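Local coordinates for protein 11R-lipoxygenase (PDB 3VF1) that is a calcium-dependent, non-heme iron lipoxygenase that probably inserts both atoms of molecular oxygen into polyunsaturated fatty acids, at residues F220-W226 and A617-A622; L229-R233 and G587-N591; P593-Q598 and M613-N618. The contacts are given in a common frame with arbitrary orientation. Residue numbers count along the deposited sequence, not the author numbering.

Interaction 1 (F220-W226 and A617-A622); sequences FGIWDDW and ANKHQA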
ATOM      1  N   PHE A 220     -13.661  21.339 -18.037  1.00 34.52           N
ATOM      2  CA  PHE A 220     -14.569  21.005 -16.945  1.00 36.07           C
ATOM      3  C   PHE A 220     -16.018  21.106 -17.409  1.00 40.34           C
ATOM      4  O   PHE A 220     -16.439  22.129 -17.947  1.00 39.13           O
ATOM      5  CB  PHE A 220     -14.337  21.922 -15.743  1.00 35.90           C
ATOM      6  CG  PHE A 220     -15.085  21.502 -14.510  1.00 37.81           C
ATOM      7  CD1 PHE A 220     -14.562  20.539 -13.662  1.00 40.08           C
ATOM      8  CD2 PHE A 220     -16.311  22.067 -14.198  1.00 39.77           C
ATOM      9  CE1 PHE A 220     -15.246  20.146 -12.526  1.00 38.53           C
ATOM     10  CE2 PHE A 220     -17.000  21.679 -13.062  1.00 37.64           C
ATOM     11  CZ  PHE A 220     -16.466  20.718 -12.226  1.00 37.52           C
ATOM     12  N   GLY A 221     -16.773  20.032 -17.201  1.00 41.18           N
ATOM     13  CA  GLY A 221     -18.174  19.994 -17.580  1.00 38.22           C
ATOM     14  C   GLY A 221     -18.385  19.711 -19.056  1.00 39.15           C
ATOM     15  O   GLY A 221     -19.513  19.756 -19.544  1.00 40.48           O
ATOM     16  N   ILE A 222     -17.301  19.418 -19.769  1.00 40.04           N
ATOM     17  CA  ILE A 222     -17.372  19.146 -21.200  1.00 38.80           C
ATOM     18  C   ILE A 222     -17.538  17.649 -21.448  1.00 41.21           C
ATOM     19  O   ILE A 222     -16.615  16.866 -21.217  1.00 40.74           O
ATOM     20  CB  ILE A 222     -16.108  19.646 -21.924  1.00 38.82           C
ATOM     21  CG1 ILE A 222     -15.848  21.117 -21.588  1.00 39.83           C
ATOM     22  CG2 ILE A 222     -16.238  19.459 -23.424  1.00 38.57           C
ATOM     23  CD1 ILE A 222     -16.996  22.043 -21.942  1.00 40.24           C
ATOM     24  N   TRP A 223     -18.717  17.257 -21.922  1.00 41.51           N
ATOM     25  CA  TRP A 223     -19.045  15.845 -22.098  1.00 41.77           C
ATOM     26  C   TRP A 223     -18.921  15.398 -23.553  1.00 39.05           C
ATOM     27  O   TRP A 223     -19.562  14.433 -23.970  1.00 38.16           O
ATOM     28  CB  TRP A 223     -20.466  15.567 -21.598  1.00 43.26           C
ATOM     29  CG  TRP A 223     -20.634  15.732 -20.115  1.00 52.15           C
ATOM     30  CD1 TRP A 223     -19.767  16.337 -19.251  1.00 50.16           C
ATOM     31  CD2 TRP A 223     -21.736  15.274 -19.322  1.00 62.49           C
ATOM     32  NE1 TRP A 223     -20.263  16.289 -17.972  1.00 53.99           N
ATOM     33  CE2 TRP A 223     -21.471  15.642 -17.989  1.00 67.53           C
ATOM     34  CE3 TRP A 223     -22.922  14.593 -19.613  1.00 62.80           C
ATOM     35  CZ2 TRP A 223     -22.349  15.348 -16.944  1.00 66.96           C
ATOM     36  CZ3 TRP A 223     -23.793  14.303 -18.576  1.00 66.56           C
ATOM     37  CH2 TRP A 223     -23.502  14.681 -17.257  1.00 67.27           C
ATOM     38  N   ASP A 224     -18.094  16.098 -24.319  1.00 39.38           N
ATOM     39  CA  ASP A 224     -17.889  15.765 -25.724  1.00 40.28           C
ATOM     40  C   ASP A 224     -16.920  14.602 -25.875  1.00 40.02           C
ATOM     41  O   ASP A 224     -16.129  14.316 -24.976  1.00 39.33           O
ATOM     42  CB  ASP A 224     -17.338  16.972 -26.486  1.00 45.49           C
ATOM     43  CG  ASP A 224     -18.277  18.157 -26.459  1.00 50.79           C
ATOM     44  OD1 ASP A 224     -19.489  17.955 -26.233  1.00 50.50           O
ATOM     45  OD2 ASP A 224     -17.800  19.292 -26.670  1.00 54.46           O
ATOM     46  N   ASP A 225     -16.990  13.933 -27.019  1.00 37.62           N
ATOM     47  CA  ASP A 225     -16.011  12.915 -27.365  1.00 35.68           C
ATOM     48  C   ASP A 225     -14.676  13.586 -27.633  1.00 34.94           C
ATOM     49  O   ASP A 225     -14.620  14.780 -27.924  1.00 36.29           O
ATOM     50  CB  ASP A 225     -16.442  12.162 -28.626  1.00 37.52           C
ATOM     51  CG  ASP A 225     -17.709  11.357 -28.428  1.00 42.74           C
ATOM     52  OD1 ASP A 225     -18.377  11.541 -27.389  1.00 44.14           O
ATOM     53  OD2 ASP A 225     -18.038  10.542 -29.315  1.00 42.10           O
ATOM     54  N   TRP A 226     -13.600  12.816 -27.528  1.00 35.12           N
ATOM     55  CA  TRP A 226     -12.317  13.249 -28.049  1.00 36.98           C
ATOM     56  C   TRP A 226     -12.347  13.024 -29.553  1.00 39.82           C
ATOM     57  O   TRP A 226     -12.904  12.032 -30.024  1.00 36.91           O
ATOM     58  CB  TRP A 226     -11.175  12.458 -27.413  1.00 35.72           C
ATOM     59  CG  TRP A 226     -10.986  12.744 -25.958  1.00 36.53           C
ATOM     60  CD1 TRP A 226     -11.476  12.022 -24.910  1.00 34.37           C
ATOM     61  CD2 TRP A 226     -10.254  13.835 -25.388  1.00 33.44           C
ATOM     62  NE1 TRP A 226     -11.095  12.597 -23.722  1.00 33.30           N
ATOM     63  CE2 TRP A 226     -10.342  13.710 -23.988  1.00 31.02           C
ATOM     64  CE3 TRP A 226      -9.531  14.905 -25.926  1.00 34.08           C
ATOM     65  CZ2 TRP A 226      -9.738  14.613 -23.119  1.00 32.75           C
ATOM     66  CZ3 TRP A 226      -8.932  15.800 -25.061  1.00 35.66           C
ATOM     67  CH2 TRP A 226      -9.038  15.649 -23.673  1.00 35.84           C
ATOM     68  N   ALA A 617     -13.826   7.239 -22.665  1.00 30.71           N
ATOM     69  CA  ALA A 617     -14.246   8.322 -21.786  1.00 32.28           C
ATOM     70  C   ALA A 617     -14.325   9.647 -22.535  1.00 31.63           C
ATOM     71  O   ALA A 617     -13.563   9.889 -23.470  1.00 27.28           O
ATOM     72  CB  ALA A 617     -13.281   8.441 -20.616  1.00 30.68           C
ATOM     73  N   ASN A 618     -15.256  10.500 -22.124  1.00 33.02           N
ATOM     74  CA  ASN A 618     -15.352  11.841 -22.686  1.00 33.27           C
ATOM     75  C   ASN A 618     -14.295  12.738 -22.050  1.00 30.81           C
ATOM     76  O   ASN A 618     -13.494  12.279 -21.241  1.00 33.12           O
ATOM     77  CB  ASN A 618     -16.761  12.415 -22.497  1.00 34.51           C
ATOM     78  CG  ASN A 618     -17.149  12.560 -21.038  1.00 34.63           C
ATOM     79  OD1 ASN A 618     -16.325  12.905 -20.194  1.00 34.11           O
ATOM     80  ND2 ASN A 618     -18.413  12.295 -20.737  1.00 34.36           N
ATOM     81  N   LYS A 619     -14.290  14.014 -22.415  1.00 32.51           N
ATOM     82  CA  LYS A 619     -13.232  14.918 -21.979  1.00 34.92           C
ATOM     83  C   LYS A 619     -13.219  15.124 -20.464  1.00 33.30           C
ATOM     84  O   LYS A 619     -12.174  14.991 -19.829  1.00 33.64           O
ATOM     85  CB  LYS A 619     -13.341  16.258 -22.711  1.00 35.15           C
ATOM     86  CG  LYS A 619     -13.172  16.127 -24.218  1.00 35.03           C
ATOM     87  CD  LYS A 619     -12.860  17.456 -24.880  1.00 37.55           C
ATOM     88  CE  LYS A 619     -12.642  17.284 -26.374  1.00 37.51           C
ATOM     89  NZ  LYS A 619     -12.256  18.563 -27.033  1.00 41.36           N
ATOM     90  N   HIS A 620     -14.372  15.442 -19.886  1.00 33.34           N
ATOM     91  CA  HIS A 620     -14.459  15.656 -18.445  1.00 32.47           C
ATOM     92  C   HIS A 620     -14.034  14.413 -17.669  1.00 30.72           C
ATOM     93  O   HIS A 620     -13.311  14.508 -16.677  1.00 29.78           O
ATOM     94  CB  HIS A 620     -15.881  16.045 -18.041  1.00 35.08           C
ATOM     95  CG  HIS A 620     -16.086  16.124 -16.560  1.00 37.84           C
ATOM     96  ND1 HIS A 620     -15.774  17.246 -15.824  1.00 36.33           N
ATOM     97  CD2 HIS A 620     -16.567  15.216 -15.676  1.00 37.20           C
ATOM     98  CE1 HIS A 620     -16.058  17.030 -14.552  1.00 35.40           C
ATOM     99  NE2 HIS A 620     -16.539  15.805 -14.436  1.00 37.49           N
ATOM    100  N   GLN A 621     -14.486  13.251 -18.127  1.00 31.28           N
ATOM    101  CA  GLN A 621     -14.195  11.990 -17.451  1.00 32.78           C
ATOM    102  C   GLN A 621     -12.702  11.682 -17.483  1.00 34.18           C
ATOM    103  O   GLN A 621     -12.135  11.216 -16.493  1.00 30.42           O
ATOM    104  CB  GLN A 621     -14.971  10.843 -18.102  1.00 31.98           C
ATOM    105  CG  GLN A 621     -16.475  10.900 -17.884  1.00 31.04           C
ATOM    106  CD  GLN A 621     -17.223   9.902 -18.747  1.00 33.05           C
ATOM    107  OE1 GLN A 621     -16.727   9.478 -19.792  1.00 31.57           O
ATOM    108  NE2 GLN A 621     -18.419   9.518 -18.311  1.00 32.95           N
ATOM    109  N   ALA A 622     -12.070  11.946 -18.623  1.00 30.61           N
ATOM    110  CA  ALA A 622     -10.655  11.644 -18.799  1.00 27.83           C
ATOM    111  C   ALA A 622      -9.789  12.528 -17.907  1.00 30.18           C
ATOM    112  O   ALA A 622      -8.804  12.066 -17.333  1.00 34.06           O
ATOM    113  CB  ALA A 622     -10.260  11.807 -20.255  1.00 30.15           C
TER
HETATM  114  O   HOH W   1     -14.064  10.404 -26.408  1.00 34.96           O
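A capping contact between a loop and the start of a helix joins residues 220-226, in the long connection between helices 208-213 and 247-250, to residues 617-622, which lead into helix 619-632. The loop passes over the first helical turn, where backbone amides have no acceptor within the helix, and supplies carbonyls to two of them. Lys619 N donates to Asp224 O (3.2 Å) and His620 N to Ile222 O (3.0 Å). The third amide is served from within 617-622: Gln621 N donates to Asn618 OD1 (2.8 Å), and Gln621 OE1 in return accepts from Asn618 N (2.9 Å).

Aromatic side chains secure the loop at two points. Trp226, buried, receives the Lys619 aliphatic chain over one face, with Lys619 CG 3.8 Å from the centroid of its six-membered ring, a CH-pi contact, while Ala622 CB lies at the indole edge, 3.7 Å from Trp226 NE1. Beside it, a water accepts from Trp226 N (2.7 Å) and donates to Ala617 O (3.0 Å). At the other end, His620 presents its edge to the face of Phe220, a T-shaped pair with planes at 75° and centroids 5.3 Å apart; Trp223 completes this cluster, and Phe211 packs on both Phe220 and His620. Gly221 takes the positive phi of the intervening bend. The carboxylate of Asp225 turns to a salt bridge with Arg597. The reciprocal Asn618-Gln621 bonds are the hallmark of a capping box, here with Asn618 as N-cap and the remaining first-turn amides capped by a distant loop.

Interaction 2 (L229-R233 and G587-N591); sequences LEDFR and GFHPN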
ATOM      1  N   LEU A 229      -7.762   9.441 -31.016  1.00 32.91           N
ATOM      2  CA  LEU A 229      -7.025   8.771 -29.952  1.00 35.48           C
ATOM      3  C   LEU A 229      -5.794   9.557 -29.512  1.00 37.01           C
ATOM      4  O   LEU A 229      -5.397   9.500 -28.346  1.00 34.87           O
ATOM      5  CB  LEU A 229      -6.606   7.375 -30.417  1.00 36.01           C
ATOM      6  CG  LEU A 229      -7.765   6.407 -30.669  1.00 34.65           C
ATOM      7  CD1 LEU A 229      -7.321   5.226 -31.519  1.00 31.84           C
ATOM      8  CD2 LEU A 229      -8.343   5.924 -29.350  1.00 32.53           C
ATOM      9  N   GLU A 230      -5.192  10.290 -30.441  1.00 37.06           N
ATOM     10  CA  GLU A 230      -3.958  11.012 -30.156  1.00 35.81           C
ATOM     11  C   GLU A 230      -4.195  12.248 -29.294  1.00 36.34           C
ATOM     12  O   GLU A 230      -3.256  12.789 -28.711  1.00 34.04           O
ATOM     13  CB  GLU A 230      -3.266  11.415 -31.458  1.00 37.27           C
ATOM     14  CG  GLU A 230      -2.932  10.243 -32.364  1.00 45.42           C
ATOM     15  CD  GLU A 230      -2.157   9.156 -31.646  1.00 48.42           C
ATOM     16  OE1 GLU A 230      -0.909   9.210 -31.649  1.00 47.62           O
ATOM     17  OE2 GLU A 230      -2.796   8.247 -31.073  1.00 54.93           O
ATOM     18  N   ASP A 231      -5.447  12.691 -29.208  1.00 34.97           N
ATOM     19  CA  ASP A 231      -5.773  13.897 -28.452  1.00 37.02           C
ATOM     20  C   ASP A 231      -5.719  13.679 -26.941  1.00 37.00           C
ATOM     21  O   ASP A 231      -5.712  14.642 -26.173  1.00 38.92           O
ATOM     22  CB  ASP A 231      -7.151  14.426 -28.852  1.00 39.36           C
ATOM     23  CG  ASP A 231      -7.134  15.146 -30.190  1.00 42.51           C
ATOM     24  OD1 ASP A 231      -6.045  15.567 -30.631  1.00 41.76           O
ATOM     25  OD2 ASP A 231      -8.214  15.298 -30.796  1.00 48.12           O
ATOM     26  N   PHE A 232      -5.684  12.422 -26.512  1.00 33.11           N
ATOM     27  CA  PHE A 232      -5.548  12.119 -25.093  1.00 34.91           C
ATOM     28  C   PHE A 232      -4.220  12.641 -24.544  1.00 35.16           C
ATOM     29  O   PHE A 232      -4.075  12.843 -23.340  1.00 36.97           O
ATOM     30  CB  PHE A 232      -5.668  10.614 -24.841  1.00 33.84           C
ATOM     31  CG  PHE A 232      -7.087  10.124 -24.773  1.00 32.95           C
ATOM     32  CD1 PHE A 232      -7.877  10.406 -23.671  1.00 31.87           C
ATOM     33  CD2 PHE A 232      -7.629   9.377 -25.805  1.00 31.25           C
ATOM     34  CE1 PHE A 232      -9.184   9.958 -23.602  1.00 31.99           C
ATOM     35  CE2 PHE A 232      -8.935   8.924 -25.740  1.00 30.39           C
ATOM     36  CZ  PHE A 232      -9.713   9.216 -24.638  1.00 28.54           C
ATOM     37  N   ARG A 233      -3.258  12.866 -25.434  1.00 36.09           N
ATOM     38  CA  ARG A 233      -1.959  13.406 -25.043  1.00 37.91           C
ATOM     39  C   ARG A 233      -2.076  14.841 -24.528  1.00 38.48           C
ATOM     40  O   ARG A 233      -1.136  15.370 -23.933  1.00 36.13           O
ATOM     41  CB  ARG A 233      -0.985  13.355 -26.224  1.00 34.25           C
ATOM     42  CG  ARG A 233      -0.639  11.946 -26.679  1.00 36.86           C
ATOM     43  CD  ARG A 233      -0.182  11.920 -28.130  1.00 35.47           C
ATOM     44  NE  ARG A 233       1.237  12.240 -28.288  1.00 35.92           N
ATOM     45  CZ  ARG A 233       2.198  11.349 -28.538  1.00 38.30           C
ATOM     46  NH1 ARG A 233       1.920  10.057 -28.666  1.00 34.71           N
ATOM     47  NH2 ARG A 233       3.454  11.753 -28.664  1.00 40.38           N
ATOM     48  N   GLY A 587      -1.904   7.381 -17.531  1.00 26.00           N
ATOM     49  CA  GLY A 587      -1.604   8.697 -18.066  1.00 30.84           C
ATOM     50  C   GLY A 587      -2.217   8.866 -19.443  1.00 32.31           C
ATOM     51  O   GLY A 587      -2.946   9.824 -19.698  1.00 33.07           O
ATOM     52  N   PHE A 588      -1.915   7.925 -20.332  1.00 31.89           N
ATOM     53  CA  PHE A 588      -2.531   7.877 -21.651  1.00 30.16           C
ATOM     54  C   PHE A 588      -3.732   6.937 -21.592  1.00 30.08           C
ATOM     55  O   PHE A 588      -3.582   5.715 -21.599  1.00 30.50           O
ATOM     56  CB  PHE A 588      -1.515   7.405 -22.692  1.00 30.02           C
ATOM     57  CG  PHE A 588      -2.005   7.505 -24.106  1.00 29.40           C
ATOM     58  CD1 PHE A 588      -2.156   8.740 -24.716  1.00 32.15           C
ATOM     59  CD2 PHE A 588      -2.308   6.365 -24.831  1.00 28.58           C
ATOM     60  CE1 PHE A 588      -2.607   8.834 -26.020  1.00 29.82           C
ATOM     61  CE2 PHE A 588      -2.758   6.454 -26.134  1.00 28.80           C
ATOM     62  CZ  PHE A 588      -2.908   7.688 -26.729  1.00 32.59           C
ATOM     63  N   HIS A 589      -4.924   7.522 -21.534  1.00 30.10           N
ATOM     64  CA  HIS A 589      -6.142   6.783 -21.206  1.00 31.45           C
ATOM     65  C   HIS A 589      -6.356   5.504 -22.025  1.00 31.05           C
ATOM     66  O   HIS A 589      -6.729   4.470 -21.470  1.00 31.70           O
ATOM     67  CB  HIS A 589      -7.365   7.694 -21.345  1.00 27.50           C
ATOM     68  CG  HIS A 589      -8.608   7.131 -20.730  1.00 31.56           C
ATOM     69  ND1 HIS A 589      -9.056   7.504 -19.481  1.00 34.53           N
ATOM     70  CD2 HIS A 589      -9.493   6.215 -21.189  1.00 32.39           C
ATOM     71  CE1 HIS A 589     -10.167   6.848 -19.199  1.00 32.18           C
ATOM     72  NE2 HIS A 589     -10.454   6.058 -20.218  1.00 34.17           N
ATOM     73  N   PRO A 590      -6.135   5.570 -23.346  1.00 29.63           N
ATOM     74  CA  PRO A 590      -6.378   4.393 -24.190  1.00 28.85           C
ATOM     75  C   PRO A 590      -5.557   3.164 -23.798  1.00 28.11           C
ATOM     76  O   PRO A 590      -5.938   2.047 -24.144  1.00 28.55           O
ATOM     77  CB  PRO A 590      -5.973   4.874 -25.585  1.00 26.61           C
ATOM     78  CG  PRO A 590      -6.155   6.351 -25.540  1.00 29.84           C
ATOM     79  CD  PRO A 590      -5.773   6.753 -24.146  1.00 31.86           C
ATOM     80  N   ASN A 591      -4.448   3.364 -23.094  1.00 28.48           N
ATOM     81  CA  ASN A 591      -3.611   2.244 -22.675  1.00 28.51           C
ATOM     82  C   ASN A 591      -4.298   1.396 -21.610  1.00 32.18           C
ATOM     83  O   ASN A 591      -3.982   0.217 -21.445  1.00 34.04           O
ATOM     84  CB  ASN A 591      -2.260   2.748 -22.159  1.00 28.85           C
ATOM     85  CG  ASN A 591      -1.326   1.617 -21.768  1.00 30.12           C
ATOM     86  OD1 ASN A 591      -0.811   0.899 -22.628  1.00 28.20           O
ATOM     87  ND2 ASN A 591      -1.095   1.458 -20.469  1.00 31.97           N
TER
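Both backbones bend into short 3-10 turns: 229-233 is 3-10 throughout, with Arg233 N donating to Glu230 O at 3.3 Å, and 589-591 forms another, with Asn591 N donating to Phe588 O at 2.9 Å. They approach most closely at Phe232 and Phe588, whose CA atoms lie 6.2 Å apart, and meet mainly through side chains, with no polar bond between them. Phe232 points into 587-591. Pro590 CD sits over its face, 4.0 Å from the ring centroid, as a CH-pi contact, and Pro590 CG lies 3.4 Å from Phe232 CD2. His589 holds its ring nearly parallel to that of Phe232, at 15°, but slid so far that they barely overlap. Reaching the other way, Phe588 brings CE1 to 3.7 Å from both Phe232 CB and Arg233 CG, and CZ to 3.5 Å from Leu229 O. Leu229 CD2 adds a looser approach to Pro590 CG (4.4 Å). Within the lipoxygenase domain, Met613 of helix 609-615 touches Leu229 and Phe232, while Ala248 of helix 247-250 packs against Phe588 and Arg233.

Interaction 3 (P593-Q598 and M613-N618); sequences PTLMRQ and MASLAN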
ATOM      1  N   PRO A 593      -8.303   1.906 -20.344  1.00 30.13           N
ATOM      2  CA  PRO A 593      -9.579   2.610 -20.169  1.00 28.40           C
ATOM      3  C   PRO A 593     -10.212   2.342 -18.808  1.00 30.11           C
ATOM      4  O   PRO A 593     -10.158   1.213 -18.319  1.00 29.87           O
ATOM      5  CB  PRO A 593     -10.456   2.033 -21.285  1.00 26.11           C
ATOM      6  CG  PRO A 593      -9.502   1.495 -22.292  1.00 27.28           C
ATOM      7  CD  PRO A 593      -8.314   1.023 -21.522  1.00 29.12           C
ATOM      8  N   THR A 594     -10.808   3.368 -18.210  1.00 26.55           N
ATOM      9  CA  THR A 594     -11.443   3.232 -16.904  1.00 28.44           C
ATOM     10  C   THR A 594     -12.933   2.949 -17.039  1.00 28.16           C
ATOM     11  O   THR A 594     -13.532   2.317 -16.170  1.00 31.23           O
ATOM     12  CB  THR A 594     -11.252   4.500 -16.049  1.00 30.09           C
ATOM     13  OG1 THR A 594     -11.817   5.632 -16.723  1.00 30.74           O
ATOM     14  CG2 THR A 594      -9.774   4.752 -15.794  1.00 29.83           C
ATOM     15  N   LEU A 595     -13.529   3.421 -18.127  1.00 31.54           N
ATOM     16  CA  LEU A 595     -14.945   3.183 -18.376  1.00 32.08           C
ATOM     17  C   LEU A 595     -15.250   3.137 -19.868  1.00 31.29           C
ATOM     18  O   LEU A 595     -14.435   3.550 -20.693  1.00 30.23           O
ATOM     19  CB  LEU A 595     -15.795   4.267 -17.704  1.00 30.88           C
ATOM     20  CG  LEU A 595     -15.598   5.708 -18.187  1.00 35.31           C
ATOM     21  CD1 LEU A 595     -16.320   5.971 -19.502  1.00 32.37           C
ATOM     22  CD2 LEU A 595     -16.069   6.694 -17.126  1.00 33.98           C
ATOM     23  N   MET A 596     -16.427   2.620 -20.202  1.00 29.52           N
ATOM     24  CA  MET A 596     -16.935   2.659 -21.565  1.00 28.81           C
ATOM     25  C   MET A 596     -18.333   3.263 -21.544  1.00 30.82           C
ATOM     26  O   MET A 596     -19.151   2.917 -20.694  1.00 28.73           O
ATOM     27  CB  MET A 596     -16.971   1.255 -22.170  1.00 30.96           C
ATOM     28  CG  MET A 596     -15.600   0.668 -22.474  1.00 31.02           C
ATOM     29  SD  MET A 596     -14.707   1.583 -23.745  1.00 38.47           S
ATOM     30  CE  MET A 596     -13.316   0.497 -24.038  1.00 32.48           C
ATOM     31  N   ARG A 597     -18.602   4.170 -22.477  1.00 31.20           N
ATOM     32  CA  ARG A 597     -19.874   4.882 -22.507  1.00 30.77           C
ATOM     33  C   ARG A 597     -20.876   4.223 -23.446  1.00 32.10           C
ATOM     34  O   ARG A 597     -22.041   4.616 -23.497  1.00 37.11           O
ATOM     35  CB  ARG A 597     -19.655   6.330 -22.931  1.00 28.19           C
ATOM     36  CG  ARG A 597     -18.906   7.164 -21.914  1.00 30.80           C
ATOM     37  CD  ARG A 597     -18.750   8.586 -22.410  1.00 33.47           C
ATOM     38  NE  ARG A 597     -17.888   8.647 -23.586  1.00 35.31           N
ATOM     39  CZ  ARG A 597     -18.034   9.507 -24.590  1.00 34.22           C
ATOM     40  NH1 ARG A 597     -19.017  10.397 -24.583  1.00 34.13           N
ATOM     41  NH2 ARG A 597     -17.189   9.474 -25.610  1.00 36.80           N
ATOM     42  N   GLN A 598     -20.416   3.228 -24.195  1.00 30.62           N
ATOM     43  CA  GLN A 598     -21.287   2.484 -25.093  1.00 31.52           C
ATOM     44  C   GLN A 598     -21.103   0.997 -24.852  1.00 31.31           C
ATOM     45  O   GLN A 598     -20.033   0.563 -24.433  1.00 33.41           O
ATOM     46  CB  GLN A 598     -20.956   2.805 -26.548  1.00 33.63           C
ATOM     47  CG  GLN A 598     -21.155   4.261 -26.930  1.00 33.04           C
ATOM     48  CD  GLN A 598     -22.618   4.650 -26.975  1.00 38.12           C
ATOM     49  OE1 GLN A 598     -23.499   3.791 -27.031  1.00 43.73           O
ATOM     50  NE2 GLN A 598     -22.886   5.949 -26.947  1.00 36.43           N
ATOM     51  N   MET A 613     -13.955   6.268 -30.351  1.00 29.11           N
ATOM     52  CA  MET A 613     -13.956   7.512 -29.587  1.00 32.46           C
ATOM     53  C   MET A 613     -15.272   7.706 -28.839  1.00 33.62           C
ATOM     54  O   MET A 613     -15.326   8.427 -27.843  1.00 34.67           O
ATOM     55  CB  MET A 613     -13.713   8.715 -30.503  1.00 31.63           C
ATOM     56  CG  MET A 613     -12.386   8.686 -31.245  1.00 31.24           C
ATOM     57  SD  MET A 613     -11.006   8.157 -30.214  1.00 37.50           S
ATOM     58  CE  MET A 613     -11.016   9.433 -28.959  1.00 36.65           C
ATOM     59  N   ALA A 614     -16.333   7.064 -29.323  1.00 33.24           N
ATOM     60  CA  ALA A 614     -17.648   7.196 -28.704  1.00 32.13           C
ATOM     61  C   ALA A 614     -17.775   6.297 -27.478  1.00 34.29           C
ATOM     62  O   ALA A 614     -18.597   6.554 -26.595  1.00 31.27           O
ATOM     63  CB  ALA A 614     -18.741   6.878 -29.711  1.00 30.13           C
ATOM     64  N   SER A 615     -16.965   5.243 -27.430  1.00 33.30           N
ATOM     65  CA  SER A 615     -16.957   4.335 -26.288  1.00 34.34           C
ATOM     66  C   SER A 615     -16.039   4.849 -25.186  1.00 33.03           C
ATOM     67  O   SER A 615     -16.391   4.814 -24.007  1.00 32.40           O
ATOM     68  CB  SER A 615     -16.516   2.935 -26.716  1.00 35.84           C
ATOM     69  OG  SER A 615     -17.559   2.258 -27.392  1.00 41.43           O
ATOM     70  N   LEU A 616     -14.863   5.326 -25.574  1.00 29.78           N
ATOM     71  CA  LEU A 616     -13.883   5.801 -24.607  1.00 31.03           C
ATOM     72  C   LEU A 616     -14.414   7.002 -23.833  1.00 31.28           C
ATOM     73  O   LEU A 616     -15.333   7.690 -24.278  1.00 30.07           O
ATOM     74  CB  LEU A 616     -12.568   6.158 -25.306  1.00 27.06           C
ATOM     75  CG  LEU A 616     -11.842   4.990 -25.978  1.00 25.52           C
ATOM     76  CD1 LEU A 616     -10.544   5.462 -26.619  1.00 30.55           C
ATOM     77  CD2 LEU A 616     -11.574   3.869 -24.985  1.00 28.41           C
ATOM     78  N   ALA A 617     -13.826   7.239 -22.665  1.00 30.71           N
ATOM     79  CA  ALA A 617     -14.246   8.322 -21.786  1.00 32.28           C
ATOM     80  C   ALA A 617     -14.325   9.647 -22.535  1.00 31.63           C
ATOM     81  O   ALA A 617     -13.563   9.889 -23.470  1.00 27.28           O
ATOM     82  CB  ALA A 617     -13.281   8.441 -20.616  1.00 30.68           C
ATOM     83  N   ASN A 618     -15.256  10.500 -22.124  1.00 33.02           N
ATOM     84  CA  ASN A 618     -15.352  11.841 -22.686  1.00 33.27           C
ATOM     85  C   ASN A 618     -14.295  12.738 -22.050  1.00 30.81           C
ATOM     86  O   ASN A 618     -13.494  12.279 -21.241  1.00 33.12           O
ATOM     87  CB  ASN A 618     -16.761  12.415 -22.497  1.00 34.51           C
ATOM     88  CG  ASN A 618     -17.149  12.560 -21.038  1.00 34.63           C
ATOM     89  OD1 ASN A 618     -16.325  12.905 -20.194  1.00 34.11           O
ATOM     90  ND2 ASN A 618     -18.413  12.295 -20.737  1.00 34.36           N
TER
HETATM   91  O   HOH W   2     -12.548   4.807 -21.549  1.00 28.00           O
HETATM   92  O   HOH W   3     -20.660  11.292 -22.852  1.00 34.05           O
HETATM   93  O   HOH W   4     -21.327   8.043 -26.078  1.00 32.42           O
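At the junction between helix 609-615 and helix 619-632 of the lipoxygenase domain, where Asn618 is the N-cap of the second helix, the irregular segment 593-598 supplies donors to the carbonyls of the turn. Arg597 does most of this. Its backbone N donates to Ser615 O (2.8 Å), and its guanidinium grips Leu616 O with two bonds, from NE (2.8 Å) and NH2 (2.9 Å). NH2 also forms a salt bridge with Asp225, so the charge is balanced from the 220-226 loop. Ser615 O gains a CA-H...O contact from Met596 CA (3.3 Å). Waters serve other groups: one accepts from Ala617 N and donates to Leu595 O, and another accepts from Gln598 NE2 and donates to Ala614 O. Asn618 OD1 is engaged by Gln621 N. Apolar contacts accompany these bonds: Met596 CE and Pro593 CG pack on Leu616 CD2 at 3.9 and 4.1 Å, and both residues also touch helix 369-410. A third water accepts from both Arg597 NH1 (2.5 Å) and Asn618 ND2 (3.2 Å).

The three contacts share one side of the chain, their centres 10 to 13 Å apart and all remote from the iron site. Interactions 1 and 3 both hold the 617-618 turn, one from the 220-226 loop and the other from 593-598, and the salt bridge of Asp225 OD1 to Arg597 NH2 (3.0 Å) ties those two segments together. Partly buried interaction 1 mixes backbone bonds with aromatic packing; interaction 3, more deeply placed, relies on an arginine and waters to satisfy carbonyls. Interaction 2 is buried and depends mainly on packed rings and apolar groups, without hydrogen bonds between its segments. It meets interaction 1 at Trp226 NE1 and Phe232 CE1 (3.3 Å), and interaction 3 at Leu229 CD2 and Leu616 CD1 (3.5 Å).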